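Local atomic coordinates of erythromycin dehydratase (Saccharopolyspora erythraea, PDB entry 3EL6), a protein that probably removes water from beta-hydroxyacyl chains held on an acyl carrier protein, forming a double bond during assembly of the erythromycin polyketide core. Residues E99-R105 with S148-T154; A161-D165 with A287-V291; L250-T256 with V294-R300. All coordinates share one frame; numbering follows the deposited sequence.

Contact 1: residues E99-R105 with S148-T154; sequences EELVLQR and SQHATGT
Strands 100-103 and 148-154 run antiparallel, their short axes 167° apart, with Glu100 opposite Thr154 and Val102 opposite Thr152 in hydrogen-bonded pairs. The bond from Val102 N to Thr152 O is nearly straight at 2.9 Å. At Glu99 and Glu100, which both face Thr154, a classic beta bulge brings two weak N-H bonds onto the one oxygen, Thr154 O. The non-hydrogen-bonded positions Leu101 and Leu103 bring CD1 and CD2 onto the methyl of Ala151, at 4.1 and 4.0 Å from its CB. Their face of the sheet packs on Leu82 and Val83 of helix 79-93, the sheet-round-a-helix arrangement of one half of the double hotdog fold. Thr152, on the other face, bonds through OG1 to Asp132. Past the strand end, Arg105 bends at chi2 and chi3 and folds back, which lays NH2 over one face of the His150 ring, 3.2 Å from CE1; the two planes lie 31° apart. The opposite face of the guanidinium meets Ser148 OG, and NH2 makes a weak bond to Gln149 O. The His150 ND1 N-H is aimed at Arg105 O in the imidazole plane; the modelled 2.5 Å is shorter than expected, its exact length doubtful.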
# COMPACT_ATOMS: atom_id res chain seq x y z
N GLU A 99 -20.81 1.20 -1.71
CA GLU A 99 -21.79 0.61 -2.58
C GLU A 99 -22.18 -0.79 -2.14
O GLU A 99 -23.34 -1.16 -2.17
CB GLU A 99 -21.26 0.57 -4.01
CG GLU A 99 -22.22 -0.12 -4.91
CD GLU A 99 -21.88 0.15 -6.34
OE1 GLU A 99 -22.17 1.29 -6.80
OE2 GLU A 99 -21.34 -0.78 -6.99
N GLU A 100 -21.22 -1.58 -1.69
CA GLU A 100 -21.54 -2.83 -0.99
C GLU A 100 -20.42 -3.18 -0.05
O GLU A 100 -19.24 -2.84 -0.31
CB GLU A 100 -21.65 -3.93 -2.06
CG GLU A 100 -21.61 -5.36 -1.58
CD GLU A 100 -21.53 -6.36 -2.75
OE1 GLU A 100 -20.52 -6.32 -3.50
OE2 GLU A 100 -22.47 -7.21 -2.90
N LEU A 101 -20.76 -3.82 1.06
CA LEU A 101 -19.74 -4.50 1.90
C LEU A 101 -20.31 -5.81 2.35
O LEU A 101 -21.42 -5.85 2.95
CB LEU A 101 -19.32 -3.62 3.09
CG LEU A 101 -18.09 -4.20 3.80
CD1 LEU A 101 -16.83 -3.94 2.96
CD2 LEU A 101 -17.99 -3.57 5.18
N VAL A 102 -19.60 -6.89 2.02
CA VAL A 102 -20.05 -8.22 2.38
C VAL A 102 -19.11 -8.73 3.46
O VAL A 102 -17.87 -8.73 3.29
CB VAL A 102 -20.02 -9.15 1.17
CG1 VAL A 102 -20.46 -10.55 1.57
CG2 VAL A 102 -20.94 -8.59 0.12
N LEU A 103 -19.69 -9.10 4.59
CA LEU A 103 -18.92 -9.53 5.71
C LEU A 103 -18.74 -11.04 5.68
O LEU A 103 -19.70 -11.80 5.59
CB LEU A 103 -19.64 -9.06 6.98
CG LEU A 103 -19.83 -7.52 7.01
CD1 LEU A 103 -20.95 -7.08 7.94
CD2 LEU A 103 -18.55 -6.81 7.42
N GLN A 104 -17.52 -11.49 5.80
CA GLN A 104 -17.30 -12.91 5.95
C GLN A 104 -17.29 -13.19 7.44
O GLN A 104 -17.89 -12.47 8.26
CB GLN A 104 -16.00 -13.31 5.21
CG GLN A 104 -16.20 -13.45 3.66
CD GLN A 104 -15.90 -12.17 2.79
OE1 GLN A 104 -16.80 -11.64 2.12
NE2 GLN A 104 -14.63 -11.73 2.75
N ARG A 105 -16.61 -14.25 7.82
CA ARG A 105 -16.34 -14.52 9.21
C ARG A 105 -16.16 -13.28 10.08
O ARG A 105 -15.34 -12.40 9.78
CB ARG A 105 -15.05 -15.32 9.25
CG ARG A 105 -14.21 -15.02 8.02
CD ARG A 105 -13.41 -16.23 7.68
NE ARG A 105 -12.49 -16.49 8.78
CZ ARG A 105 -11.44 -15.72 9.00
NH1 ARG A 105 -10.62 -15.99 10.01
NH2 ARG A 105 -11.24 -14.67 8.19
N SER A 148 -6.10 -12.81 7.49
CA SER A 148 -7.23 -13.52 6.95
C SER A 148 -8.22 -12.47 6.44
O SER A 148 -8.34 -11.42 7.05
CB SER A 148 -7.97 -14.29 8.06
OG SER A 148 -8.80 -15.26 7.44
N GLN A 149 -8.94 -12.78 5.39
CA GLN A 149 -9.89 -11.80 4.82
C GLN A 149 -11.21 -11.82 5.58
O GLN A 149 -11.76 -12.90 5.80
CB GLN A 149 -10.19 -12.11 3.36
CG GLN A 149 -11.07 -11.02 2.77
CD GLN A 149 -11.23 -11.16 1.31
OE1 GLN A 149 -12.35 -11.29 0.81
NE2 GLN A 149 -10.13 -11.10 0.60
N HIS A 150 -11.70 -10.65 6.02
CA HIS A 150 -12.98 -10.63 6.75
C HIS A 150 -14.11 -9.93 6.00
O HIS A 150 -15.30 -10.21 6.27
CB HIS A 150 -12.82 -10.02 8.14
CG HIS A 150 -12.15 -10.96 9.10
ND1 HIS A 150 -12.85 -11.87 9.85
CD2 HIS A 150 -10.84 -11.16 9.36
CE1 HIS A 150 -11.99 -12.61 10.55
NE2 HIS A 150 -10.77 -12.20 10.27
N ALA A 151 -13.76 -9.04 5.07
CA ALA A 151 -14.82 -8.34 4.30
C ALA A 151 -14.27 -7.91 2.95
O ALA A 151 -13.07 -7.70 2.82
CB ALA A 151 -15.30 -7.13 5.05
N THR A 152 -15.18 -7.65 2.02
CA THR A 152 -14.81 -7.07 0.75
C THR A 152 -16.01 -6.31 0.21
O THR A 152 -17.17 -6.66 0.49
CB THR A 152 -14.39 -8.16 -0.28
OG1 THR A 152 -13.86 -7.51 -1.44
CG2 THR A 152 -15.59 -8.99 -0.68
N GLY A 153 -15.74 -5.25 -0.53
CA GLY A 153 -16.85 -4.45 -1.06
C GLY A 153 -16.38 -3.49 -2.12
O GLY A 153 -15.29 -3.67 -2.72
N THR A 154 -17.16 -2.43 -2.32
CA THR A 154 -16.97 -1.49 -3.41
C THR A 154 -17.27 -0.09 -2.90
O THR A 154 -18.28 0.10 -2.20
CB THR A 154 -17.94 -1.86 -4.58
OG1 THR A 154 -17.63 -3.19 -5.04
CG2 THR A 154 -17.85 -0.84 -5.75
O HOH W 1 -16.17 -10.30 8.94

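Contact 2: residues A161-D165 with A287-V291; sequences AGPRD and AGHLV
The tight turn Ala287-Gly288-His289, which leads out of strand 278-284 into strand 290-299, the last strand of the chain and part of the second hotdog half, is met by Arg164 and Asp165, part of the irregular connection between strands 148-156 and 175-176. This is an example of a hairpin loop pinned by a linker without regular secondary structure. Gly288 has a positive phi of 90°, in the left-handed region, and its carbonyl oxygen is the focus of the contact. Asp165 N donates to Gly288 O at 2.9 Å, the N-H pointing almost straight at it but from above the carbonyl plane. Water 2 gives a second proton to the same oxygen and another to Pro163 O, each at 2.7 Å, and so ties the two chains together a second time. The turn is also braced from within its own hairpin, where Asp285 OD1 accepts from His289 N.

Arg164 stretches out along the turn, CG anti to the backbone N (chi1 180°) and the chain extended from CG to NE. This course carries NE to 2.7 Å from Ala287 O and places one face of the guanidinium over His289 CE1 and Ala287 CB. The guanidinium and imidazole planes are steeply inclined, 60° apart, and NH1 comes to 3.5 Å from His289 NE2. Asp165 turns its carboxylate away from the hairpin, OD1 accepting from Glu167 N in an Asx turn.

Where the strand begins, the contact becomes apolar. Leu290, resting also on His260 and Arg282, reaches the 161-165 loop with a single methyl, and its CD2 ends 3.7 Å from Gly162 N and 4.1 Å from Ala161 CB.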
# COMPACT_ATOMS: atom_id res chain seq x y z
N ALA A 161 -28.00 14.49 -0.28
CA ALA A 161 -28.88 14.25 0.85
C ALA A 161 -30.29 14.72 0.52
O ALA A 161 -30.46 15.82 0.04
CB ALA A 161 -28.40 15.05 2.02
N GLY A 162 -31.29 13.91 0.81
CA GLY A 162 -32.67 14.47 0.89
C GLY A 162 -32.83 15.68 1.83
O GLY A 162 -31.90 16.14 2.52
N PRO A 163 -34.06 16.24 1.87
CA PRO A 163 -34.37 17.42 2.67
C PRO A 163 -34.58 16.98 4.14
O PRO A 163 -34.76 15.78 4.42
CB PRO A 163 -35.71 17.89 2.07
CG PRO A 163 -36.40 16.54 1.66
CD PRO A 163 -35.24 15.63 1.24
N ARG A 164 -34.50 17.95 5.05
CA ARG A 164 -34.78 17.76 6.47
C ARG A 164 -36.16 17.16 6.68
O ARG A 164 -37.12 17.48 5.97
CB ARG A 164 -34.69 19.10 7.17
CG ARG A 164 -34.96 19.07 8.68
CD ARG A 164 -34.76 20.45 9.25
NE ARG A 164 -35.10 20.52 10.67
CZ ARG A 164 -34.66 21.47 11.50
NH1 ARG A 164 -33.87 22.45 11.06
NH2 ARG A 164 -35.01 21.45 12.79
N ASP A 165 -36.28 16.26 7.65
CA ASP A 165 -37.53 15.59 7.91
C ASP A 165 -38.27 16.49 8.89
O ASP A 165 -37.73 16.84 9.94
CB ASP A 165 -37.24 14.23 8.52
CG ASP A 165 -38.49 13.45 8.82
OD1 ASP A 165 -39.60 14.02 8.65
OD2 ASP A 165 -38.36 12.27 9.24
N ALA A 287 -32.99 16.75 14.97
CA ALA A 287 -33.53 17.89 14.23
C ALA A 287 -34.09 17.52 12.83
O ALA A 287 -34.72 18.37 12.18
CB ALA A 287 -32.47 18.98 14.12
N GLY A 288 -33.98 16.25 12.43
CA GLY A 288 -34.50 15.76 11.14
C GLY A 288 -33.49 15.84 9.99
O GLY A 288 -33.82 15.44 8.87
N HIS A 289 -32.28 16.35 10.21
CA HIS A 289 -31.31 16.38 9.09
C HIS A 289 -30.82 14.97 8.78
O HIS A 289 -30.57 14.20 9.70
CB HIS A 289 -30.09 17.20 9.46
CG HIS A 289 -30.41 18.61 9.81
ND1 HIS A 289 -30.20 19.12 11.08
CD2 HIS A 289 -30.97 19.60 9.09
CE1 HIS A 289 -30.59 20.39 11.10
NE2 HIS A 289 -31.08 20.70 9.91
N LEU A 290 -30.63 14.65 7.49
CA LEU A 290 -30.26 13.30 7.11
C LEU A 290 -28.80 13.09 7.51
O LEU A 290 -27.92 13.96 7.31
CB LEU A 290 -30.37 13.12 5.58
CG LEU A 290 -30.22 11.69 5.06
CD1 LEU A 290 -31.30 10.75 5.60
CD2 LEU A 290 -30.15 11.63 3.52
N VAL A 291 -28.54 11.91 8.07
CA VAL A 291 -27.19 11.58 8.55
C VAL A 291 -26.65 10.41 7.72
O VAL A 291 -25.48 10.43 7.33
CB VAL A 291 -27.18 11.22 10.08
CG1 VAL A 291 -25.82 10.62 10.50
CG2 VAL A 291 -27.47 12.52 10.91
O HOH W 2 -33.89 14.21 6.47

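Contact 3: residues L250-T256 with V294-R300; sequences LPFAWNT and VDSLVVR
Pro251 presses its CB onto Leu297 CD2 at 3.4 Å, tighter than usual carbon packing, at the start of an antiparallel pairing with strand 296-299. Next, Phe252 and Ala253 both face Val298 in a classic beta bulge: Val298 O takes a straight bond from Phe252 N at 2.8 Å and a weak one from Ala253 N. The Phe252 ring is clasped between Ala253 CB and Arg300. Twists about CB-CG and CG-CD fold the arginine over the phenyl, putting CD over the ring centre and the guanidinium over the same face in a cation-pi contact, CZ 4.2 Å from the centroid. Trp254 receives Leu297 CD2 squarely over its five-membered ring, 3.6 Å from that centroid, while Val294 CG2 meets the indole edge. Asn255 lies beside a second classic bulge, its O accepting from Ser296 N and weakly from Asp295 N. Thr256 O takes a further bond from Asp295 N, 3.1 Å long, and water 3 joins the same oxygen to Asp295 OD1. In the hotdog half formed here, Trp254 and Leu297 pack on helix 227-235 through Ala234; strand 97-103 bonds to the other edge of 251-256, and strand 278-284 to the other edge of 294-300.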
# COMPACT_ATOMS: atom_id res chain seq x y z
N LEU A 250 -27.35 -12.03 12.45
CA LEU A 250 -26.30 -11.01 12.38
C LEU A 250 -26.27 -10.42 10.96
O LEU A 250 -26.40 -11.16 9.99
CB LEU A 250 -24.95 -11.67 12.70
CG LEU A 250 -24.24 -11.54 14.06
CD1 LEU A 250 -25.13 -11.06 15.19
CD2 LEU A 250 -23.52 -12.83 14.41
N PRO A 251 -26.08 -9.09 10.82
CA PRO A 251 -26.03 -8.54 9.46
C PRO A 251 -24.85 -9.12 8.73
O PRO A 251 -23.80 -9.35 9.32
CB PRO A 251 -25.80 -7.05 9.68
CG PRO A 251 -26.23 -6.77 11.08
CD PRO A 251 -25.99 -8.04 11.85
N PHE A 252 -25.00 -9.40 7.45
CA PHE A 252 -23.85 -9.89 6.71
C PHE A 252 -23.56 -9.11 5.39
O PHE A 252 -22.46 -9.22 4.87
CB PHE A 252 -23.97 -11.40 6.46
CG PHE A 252 -24.47 -11.74 5.14
CD1 PHE A 252 -23.60 -12.08 4.12
CD2 PHE A 252 -25.82 -11.72 4.88
CE1 PHE A 252 -24.07 -12.38 2.87
CE2 PHE A 252 -26.30 -12.03 3.61
CZ PHE A 252 -25.41 -12.34 2.61
N ALA A 253 -24.50 -8.30 4.90
CA ALA A 253 -24.24 -7.54 3.68
C ALA A 253 -24.87 -6.19 3.84
O ALA A 253 -26.07 -6.11 4.20
CB ALA A 253 -24.87 -8.26 2.47
N TRP A 254 -24.10 -5.13 3.62
CA TRP A 254 -24.62 -3.79 3.67
C TRP A 254 -24.56 -3.22 2.26
O TRP A 254 -23.50 -3.23 1.64
CB TRP A 254 -23.74 -2.93 4.56
CG TRP A 254 -23.76 -3.28 6.06
CD1 TRP A 254 -23.25 -4.40 6.65
CD2 TRP A 254 -24.24 -2.44 7.12
NE1 TRP A 254 -23.40 -4.31 8.03
CE2 TRP A 254 -24.00 -3.12 8.33
CE3 TRP A 254 -24.81 -1.19 7.16
CZ2 TRP A 254 -24.36 -2.59 9.58
CZ3 TRP A 254 -25.17 -0.65 8.43
CH2 TRP A 254 -24.94 -1.36 9.60
N ASN A 255 -25.69 -2.70 1.77
CA ASN A 255 -25.84 -2.29 0.36
C ASN A 255 -26.17 -0.82 0.29
O ASN A 255 -27.17 -0.37 0.87
CB ASN A 255 -26.96 -3.11 -0.34
CG ASN A 255 -26.66 -4.58 -0.40
OD1 ASN A 255 -27.36 -5.41 0.20
ND2 ASN A 255 -25.61 -4.93 -1.10
N THR A 256 -25.30 -0.07 -0.38
CA THR A 256 -25.39 1.33 -0.55
C THR A 256 -25.53 2.09 0.76
O THR A 256 -26.62 2.57 1.11
CB THR A 256 -26.46 1.77 -1.60
OG1 THR A 256 -26.28 1.01 -2.80
CG2 THR A 256 -26.29 3.25 -1.92
N VAL A 294 -29.04 3.42 4.13
CA VAL A 294 -28.58 2.11 3.78
C VAL A 294 -29.70 1.54 2.92
O VAL A 294 -30.89 1.43 3.36
CB VAL A 294 -28.38 1.18 5.02
CG1 VAL A 294 -28.05 -0.32 4.55
CG2 VAL A 294 -27.35 1.75 6.02
N ASP A 295 -29.40 1.27 1.65
CA ASP A 295 -30.47 0.78 0.76
C ASP A 295 -31.01 -0.57 1.22
O ASP A 295 -32.24 -0.80 1.20
CB ASP A 295 -29.98 0.68 -0.69
CG ASP A 295 -29.96 2.02 -1.40
OD1 ASP A 295 -30.26 3.09 -0.80
OD2 ASP A 295 -29.63 2.02 -2.62
N SER A 296 -30.13 -1.48 1.61
CA SER A 296 -30.55 -2.69 2.32
C SER A 296 -29.46 -3.27 3.18
O SER A 296 -28.28 -3.32 2.75
CB SER A 296 -31.05 -3.82 1.39
OG SER A 296 -30.19 -3.95 0.30
N LEU A 297 -29.87 -3.69 4.38
CA LEU A 297 -29.01 -4.38 5.30
C LEU A 297 -29.60 -5.77 5.33
O LEU A 297 -30.80 -5.93 5.64
CB LEU A 297 -29.20 -3.78 6.70
CG LEU A 297 -28.02 -3.88 7.66
CD1 LEU A 297 -28.43 -3.89 9.12
CD2 LEU A 297 -27.02 -4.96 7.30
N VAL A 298 -28.79 -6.77 5.03
CA VAL A 298 -29.28 -8.14 4.92
C VAL A 298 -28.72 -8.99 6.03
O VAL A 298 -27.51 -8.92 6.34
CB VAL A 298 -28.82 -8.78 3.59
CG1 VAL A 298 -29.46 -10.16 3.42
CG2 VAL A 298 -29.17 -7.90 2.46
N VAL A 299 -29.58 -9.81 6.61
CA VAL A 299 -29.14 -10.72 7.65
C VAL A 299 -29.17 -12.16 7.13
O VAL A 299 -29.93 -12.50 6.24
CB VAL A 299 -30.00 -10.58 8.93
CG1 VAL A 299 -29.93 -9.13 9.48
CG2 VAL A 299 -31.45 -10.96 8.62
N ARG A 300 -28.29 -13.00 7.66
CA ARG A 300 -28.17 -14.37 7.20
C ARG A 300 -27.71 -15.21 8.35
O ARG A 300 -27.40 -14.64 9.40
CB ARG A 300 -27.15 -14.42 6.07
CG ARG A 300 -26.25 -15.65 6.03
CD ARG A 300 -24.90 -15.24 5.45
NE ARG A 300 -24.36 -16.12 4.41
CZ ARG A 300 -24.84 -16.22 3.17
NH1 ARG A 300 -24.24 -17.04 2.29
NH2 ARG A 300 -25.93 -15.54 2.79
O HOH W 3 -28.52 4.46 0.59
O HOH W 4 -28.15 -1.06 -3.20

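Contacts 1 and 3 lie side by side, their centres about 11 Å apart, because strands 97-103 and 251-259 are neighbours: probable hydrogen bonds join Leu101 to Trp254 and Leu103 to Phe252. Strands 148-156, 97-103, 251-259 and 290-299, neighbours in this order, thus run across the junction of the two hotdog halves, helix 79-93 backing one and helix 227-235 the other. Contact 2 lies apart, its centre about 22 Å from that of contact 3 and 29 Å from that of contact 1, at the start of strand 290-299, whose later part belongs to contact 3. Along the chain contact 1 closes first; contacts 2 and 3 then interleave, so the linker leaving the first half is fastened to the second.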